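Local structure of aldehyde dehydrogenase (Listeria monocytogenes, 3K9D) at residues R51-A55 against K70-V75; S123-K128 against P416-L420. The protein probably catalyses NAD(P)-dependent oxidation or reduction of aldehyde or oxo groups. All coordinates share one frame. Residue numbers count along the deposited sequence, not the author numbering.

Interaction 1 of 2, residues R51-A55 against K70-V75; sequences REKLA and KVIKNV
Two consecutive helices joined by a short loop pack across each other here: the first turn of helix 51-62 lies on the early part of helix 67-85, segment axes 8.4 Å apart and N-to-C directions at 124°. The CA atoms of Ala55 and Lys70 come nearest, at 5.0 Å. Val71 (chi1 t) holds the middle of the interface. Its CG2 touches Ala55 CB at 3.6 Å and Glu52 OE1 at 3.5 Å, while its CG1 meets Arg51 CG at 3.8 Å. Ala55 points toward the other helix, its CB also 3.6 Å from Lys70 CB and from Val71 N, consistent with the close backbones there. Arg51 (chi1 p, then extended) lays its aliphatic part along the far helix, CD 3.6 Å from Val75 CG2; its guanidinium turns back to the carbonyl and ring of Tyr48. Asn74 (chi1 m) donates from ND2 to Arg51 O at 3.2 Å, nearly linearly, and its OD1 bonds Thr122 OG1; with Leu54 it backs the pair onto helix 121-134. Arg51 O already accepts Ala55 N at 3.2 Å within its own helix. One carbonyl thus serves two donors, and a single directional polar tie pins a largely apolar crossing.

Interaction 2 of 2, residues S123-K128 against P416-L420; sequences STVIYK and PALTL
Tyr127 of helix 121-134 points toward an irregular loop and, with chi1 145° between wells and chi2 78°, offers it one ring face; the CA atoms of Thr124 and Leu418 are nearest, 6.0 Å apart. The loop enters at Pro416 (phi/psi -66/118), whose ring packs on Phe76 and Tyr84 of helix 67-85. Ala417 is extended (-160/152) and sets CB 3.8 Å from Tyr127 CE1. The peptide joining it to Leu418 lies over a face of the tyrosine, Leu418 N 3.5 Å from Tyr127 CZ. The helix is the beta-alpha-beta crossover between parallel strands 102-116 and 138-143, as in Rossmann-like domains, and the loop runs on towards strand 440-447 of the same sheet. At Leu418 psi falls to 2°; its CB meets Tyr127 CD2 at 3.8 Å and its CD1 meets Ser123 O at 3.4 Å. A water donates to Leu418 O (2.9 Å) and Thr124 OG1 (2.8 Å), the latter also hydrogen-bonded to Asn120 O. Thr419 N gives a weak hydrogen bond to Tyr127 OH (3.4 Å, 140°), a hydroxyl also bonded to Ile434 O. Thr419 OG1 sits 3.4 Å from Lys128 CE, and both side chains hydrogen-bond Thr198 OG1.

Along the chain interaction 1 is complete before interaction 2 opens: the first joins neighbouring helices, while the second brings together segments 288 residues apart at their closest ends. Their centres are 13 Å apart, and helix 67-85 lies against helix 121-134 between them. The two contacts touch directly, with Lys73 O 3.4 Å from Ser123 CB, Asn74 OD1 3.9 Å from Ile126 CD1 and Leu54 CD1 4.3 Å from that same Ile126 CD1. Successive layers therefore run inward from helix 51-62, through helices 67-85 and 121-134, to the late loop 416-420. This loop follows the strands of the seven-stranded parallel sheet, so interaction 2 brings the late chain back onto helices from the first part of the chain.

Interaction 1 of 2, residues R51-A55 against K70-V75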
loop_
_atom_site.group_PDB
_atom_site.type_symbol
_atom_site.label_atom_id
_atom_site.label_comp_id
_atom_site.label_asym_id
_atom_site.label_seq_id
_atom_site.Cartn_x
_atom_site.Cartn_y
_atom_site.Cartn_z
ATOM N N ARG A 51 19.256 -26.306 1.438
ATOM C CA ARG A 51 18.873 -25.974 2.828
ATOM C C ARG A 51 19.995 -26.043 3.886
ATOM O O ARG A 51 20.136 -25.129 4.695
ATOM C CB ARG A 51 17.646 -26.782 3.294
ATOM C CG ARG A 51 17.843 -28.296 3.449
ATOM C CD ARG A 51 16.489 -28.977 3.576
ATOM N NE ARG A 51 16.543 -30.442 3.552
ATOM C CZ ARG A 51 16.574 -31.189 2.450
ATOM N NH1 ARG A 51 16.597 -30.630 1.243
ATOM N NH2 ARG A 51 16.622 -32.512 2.557
ATOM N N GLU A 52 20.801 -27.100 3.845
ATOM C CA GLU A 52 21.890 -27.285 4.790
ATOM C C GLU A 52 23.060 -26.347 4.506
ATOM O O GLU A 52 23.578 -25.713 5.424
ATOM C CB GLU A 52 22.350 -28.751 4.772
ATOM C CG GLU A 52 21.260 -29.733 5.219
ATOM C CD GLU A 52 21.214 -29.937 6.732
ATOM O OE1 GLU A 52 22.077 -29.389 7.447
ATOM O OE2 GLU A 52 20.319 -30.669 7.202
ATOM N N LYS A 53 23.461 -26.283 3.234
ATOM C CA LYS A 53 24.512 -25.393 2.746
ATOM C C LYS A 53 24.339 -23.936 3.162
ATOM O O LYS A 53 25.265 -23.322 3.697
ATOM C CB LYS A 53 24.622 -25.481 1.216
ATOM C CG LYS A 53 25.631 -24.507 0.640
ATOM C CD LYS A 53 26.022 -24.822 -0.783
ATOM C CE LYS A 53 27.272 -24.052 -1.149
ATOM N NZ LYS A 53 27.517 -24.056 -2.614
ATOM N N LEU A 54 23.146 -23.408 2.907
ATOM C CA LEU A 54 22.839 -22.002 3.132
ATOM C C LEU A 54 22.660 -21.672 4.609
ATOM O O LEU A 54 23.148 -20.641 5.071
ATOM C CB LEU A 54 21.603 -21.603 2.324
ATOM C CG LEU A 54 21.801 -21.718 0.810
ATOM C CD1 LEU A 54 20.481 -21.488 0.091
ATOM C CD2 LEU A 54 22.909 -20.742 0.325
ATOM N N ALA A 55 21.971 -22.553 5.344
ATOM C CA ALA A 55 21.865 -22.455 6.813
ATOM C C ALA A 55 23.236 -22.400 7.484
ATOM O O ALA A 55 23.457 -21.545 8.336
ATOM C CB ALA A 55 21.068 -23.623 7.375
ATOM N N LYS A 70 17.971 -22.905 11.360
ATOM C CA LYS A 70 18.086 -22.217 10.063
ATOM C C LYS A 70 17.789 -23.131 8.862
ATOM O O LYS A 70 17.366 -22.646 7.809
ATOM C CB LYS A 70 19.476 -21.594 9.904
ATOM C CG LYS A 70 19.604 -20.169 10.397
ATOM C CD LYS A 70 21.017 -19.888 10.895
ATOM C CE LYS A 70 21.382 -18.410 10.756
ATOM N NZ LYS A 70 20.310 -17.499 11.323
ATOM N N VAL A 71 18.021 -24.442 9.015
ATOM C CA VAL A 71 17.641 -25.429 7.982
ATOM C C VAL A 71 16.116 -25.477 7.854
ATOM O O VAL A 71 15.584 -25.427 6.748
ATOM C CB VAL A 71 18.231 -26.855 8.232
ATOM C CG1 VAL A 71 17.680 -27.884 7.234
ATOM C CG2 VAL A 71 19.736 -26.855 8.164
ATOM N N ILE A 72 15.423 -25.548 8.987
ATOM C CA ILE A 72 13.952 -25.473 9.044
ATOM C C ILE A 72 13.400 -24.177 8.395
ATOM O O ILE A 72 12.397 -24.212 7.672
ATOM C CB ILE A 72 13.451 -25.638 10.517
ATOM C CG1 ILE A 72 13.775 -27.046 11.045
ATOM C CG2 ILE A 72 11.947 -25.390 10.648
ATOM C CD1 ILE A 72 13.843 -27.119 12.559
ATOM N N LYS A 73 14.090 -23.060 8.618
ATOM C CA LYS A 73 13.679 -21.759 8.050
ATOM C C LYS A 73 13.850 -21.765 6.548
ATOM O O LYS A 73 13.057 -21.169 5.816
ATOM C CB LYS A 73 14.502 -20.631 8.648
ATOM C CG LYS A 73 14.192 -20.348 10.098
ATOM C CD LYS A 73 15.325 -19.588 10.753
ATOM C CE LYS A 73 15.350 -18.156 10.303
ATOM N NZ LYS A 73 16.363 -17.357 11.035
ATOM N N ASN A 74 14.894 -22.450 6.101
ATOM C CA ASN A 74 15.143 -22.636 4.681
ATOM C C ASN A 74 14.124 -23.550 4.037
ATOM O O ASN A 74 13.703 -23.290 2.907
ATOM C CB ASN A 74 16.574 -23.094 4.438
ATOM C CG ASN A 74 17.546 -21.938 4.396
ATOM O OD1 ASN A 74 17.146 -20.789 4.283
ATOM N ND2 ASN A 74 18.838 -22.238 4.455
ATOM N N VAL A 75 13.701 -24.586 4.780
ATOM C CA VAL A 75 12.594 -25.483 4.392
ATOM C C VAL A 75 11.260 -24.735 4.307
ATOM O O VAL A 75 10.484 -24.931 3.362
ATOM C CB VAL A 75 12.463 -26.713 5.377
ATOM C CG1 VAL A 75 11.171 -27.498 5.157
ATOM C CG2 VAL A 75 13.639 -27.645 5.224
#

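Interaction 2 of 2, residues S123-K128 against P416-L420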
loop_
_atom_site.group_PDB
_atom_site.type_symbol
_atom_site.label_atom_id
_atom_site.label_comp_id
_atom_site.label_asym_id
_atom_site.label_seq_id
_atom_site.Cartn_x
_atom_site.Cartn_y
_atom_site.Cartn_z
ATOM N N SER A 123 16.758 -17.602 4.146
ATOM C CA SER A 123 15.323 -17.896 4.131
ATOM C C SER A 123 14.491 -16.724 3.568
ATOM O O SER A 123 13.508 -16.927 2.848
ATOM C CB SER A 123 14.823 -18.293 5.530
ATOM O OG SER A 123 15.166 -17.328 6.518
ATOM N N THR A 124 14.901 -15.503 3.877
ATOM C CA THR A 124 14.190 -14.319 3.371
ATOM C C THR A 124 14.381 -14.150 1.850
ATOM O O THR A 124 13.415 -13.854 1.131
ATOM C CB THR A 124 14.563 -13.018 4.151
ATOM O OG1 THR A 124 14.345 -13.211 5.558
ATOM C CG2 THR A 124 13.714 -11.844 3.701
ATOM N N VAL A 125 15.609 -14.355 1.369
ATOM C CA VAL A 125 15.890 -14.318 -0.073
ATOM C C VAL A 125 15.037 -15.322 -0.841
ATOM O O VAL A 125 14.384 -14.962 -1.823
ATOM C CB VAL A 125 17.388 -14.540 -0.396
ATOM C CG1 VAL A 125 17.606 -14.760 -1.909
ATOM C CG2 VAL A 125 18.216 -13.365 0.070
ATOM N N ILE A 126 15.021 -16.568 -0.379
ATOM C CA ILE A 126 14.282 -17.641 -1.064
ATOM C C ILE A 126 12.821 -17.250 -1.186
ATOM O O ILE A 126 12.259 -17.297 -2.271
ATOM C CB ILE A 126 14.448 -19.016 -0.346
ATOM C CG1 ILE A 126 15.850 -19.567 -0.590
ATOM C CG2 ILE A 126 13.414 -20.028 -0.841
ATOM C CD1 ILE A 126 16.314 -20.649 0.428
ATOM N N TYR A 127 12.237 -16.853 -0.060
ATOM C CA TYR A 127 10.830 -16.500 0.055
ATOM C C TYR A 127 10.435 -15.289 -0.803
ATOM O O TYR A 127 9.456 -15.366 -1.509
ATOM C CB TYR A 127 10.470 -16.290 1.538
ATOM C CG TYR A 127 9.451 -15.209 1.806
ATOM C CD1 TYR A 127 8.086 -15.435 1.601
ATOM C CD2 TYR A 127 9.851 -13.954 2.284
ATOM C CE1 TYR A 127 7.138 -14.415 1.844
ATOM C CE2 TYR A 127 8.913 -12.938 2.526
ATOM C CZ TYR A 127 7.570 -13.178 2.313
ATOM O OH TYR A 127 6.658 -12.168 2.561
ATOM N N LYS A 128 11.211 -14.206 -0.738
ATOM C CA LYS A 128 10.931 -12.975 -1.506
ATOM C C LYS A 128 11.034 -13.212 -3.005
ATOM O O LYS A 128 10.235 -12.678 -3.766
ATOM C CB LYS A 128 11.874 -11.831 -1.114
ATOM C CG LYS A 128 11.640 -11.267 0.271
ATOM C CD LYS A 128 12.362 -9.927 0.468
ATOM C CE LYS A 128 11.891 -9.261 1.778
ATOM N NZ LYS A 128 12.744 -8.140 2.245
ATOM N N PRO A 416 1.981 -18.012 4.763
ATOM C CA PRO A 416 3.392 -18.292 5.045
ATOM C C PRO A 416 4.295 -17.190 4.498
ATOM O O PRO A 416 4.339 -16.977 3.279
ATOM C CB PRO A 416 3.659 -19.616 4.311
ATOM C CG PRO A 416 2.347 -20.138 3.914
ATOM C CD PRO A 416 1.405 -18.993 3.823
ATOM N N ALA A 417 5.010 -16.513 5.400
ATOM C CA ALA A 417 5.792 -15.335 5.046
ATOM C C ALA A 417 6.883 -15.012 6.046
ATOM O O ALA A 417 6.764 -15.281 7.247
ATOM C CB ALA A 417 4.875 -14.104 4.863
ATOM N N LEU A 418 7.937 -14.384 5.539
ATOM C CA LEU A 418 8.991 -13.878 6.392
ATOM C C LEU A 418 9.043 -12.351 6.376
ATOM O O LEU A 418 9.893 -11.748 7.031
ATOM C CB LEU A 418 10.334 -14.527 6.022
ATOM C CG LEU A 418 10.387 -16.028 6.353
ATOM C CD1 LEU A 418 11.467 -16.714 5.536
ATOM C CD2 LEU A 418 10.586 -16.298 7.831
ATOM N N THR A 419 8.113 -11.741 5.631
ATOM C CA THR A 419 7.833 -10.296 5.726
ATOM C C THR A 419 6.444 -10.091 6.326
ATOM O O THR A 419 5.420 -10.337 5.691
ATOM C CB THR A 419 8.029 -9.564 4.369
ATOM O OG1 THR A 419 9.409 -9.636 4.013
ATOM C CG2 THR A 419 7.624 -8.076 4.448
ATOM N N LEU A 420 6.446 -9.662 7.581
ATOM C CA LEU A 420 5.254 -9.566 8.379
ATOM C C LEU A 420 4.935 -8.083 8.533
ATOM O O LEU A 420 5.609 -7.374 9.280
ATOM C CB LEU A 420 5.494 -10.256 9.743
ATOM C CG LEU A 420 6.074 -11.690 9.713
ATOM C CD1 LEU A 420 6.158 -12.313 11.110
ATOM C CD2 LEU A 420 5.270 -12.605 8.827
HETATM O O HOH W 1 12.761 -11.967 7.446
#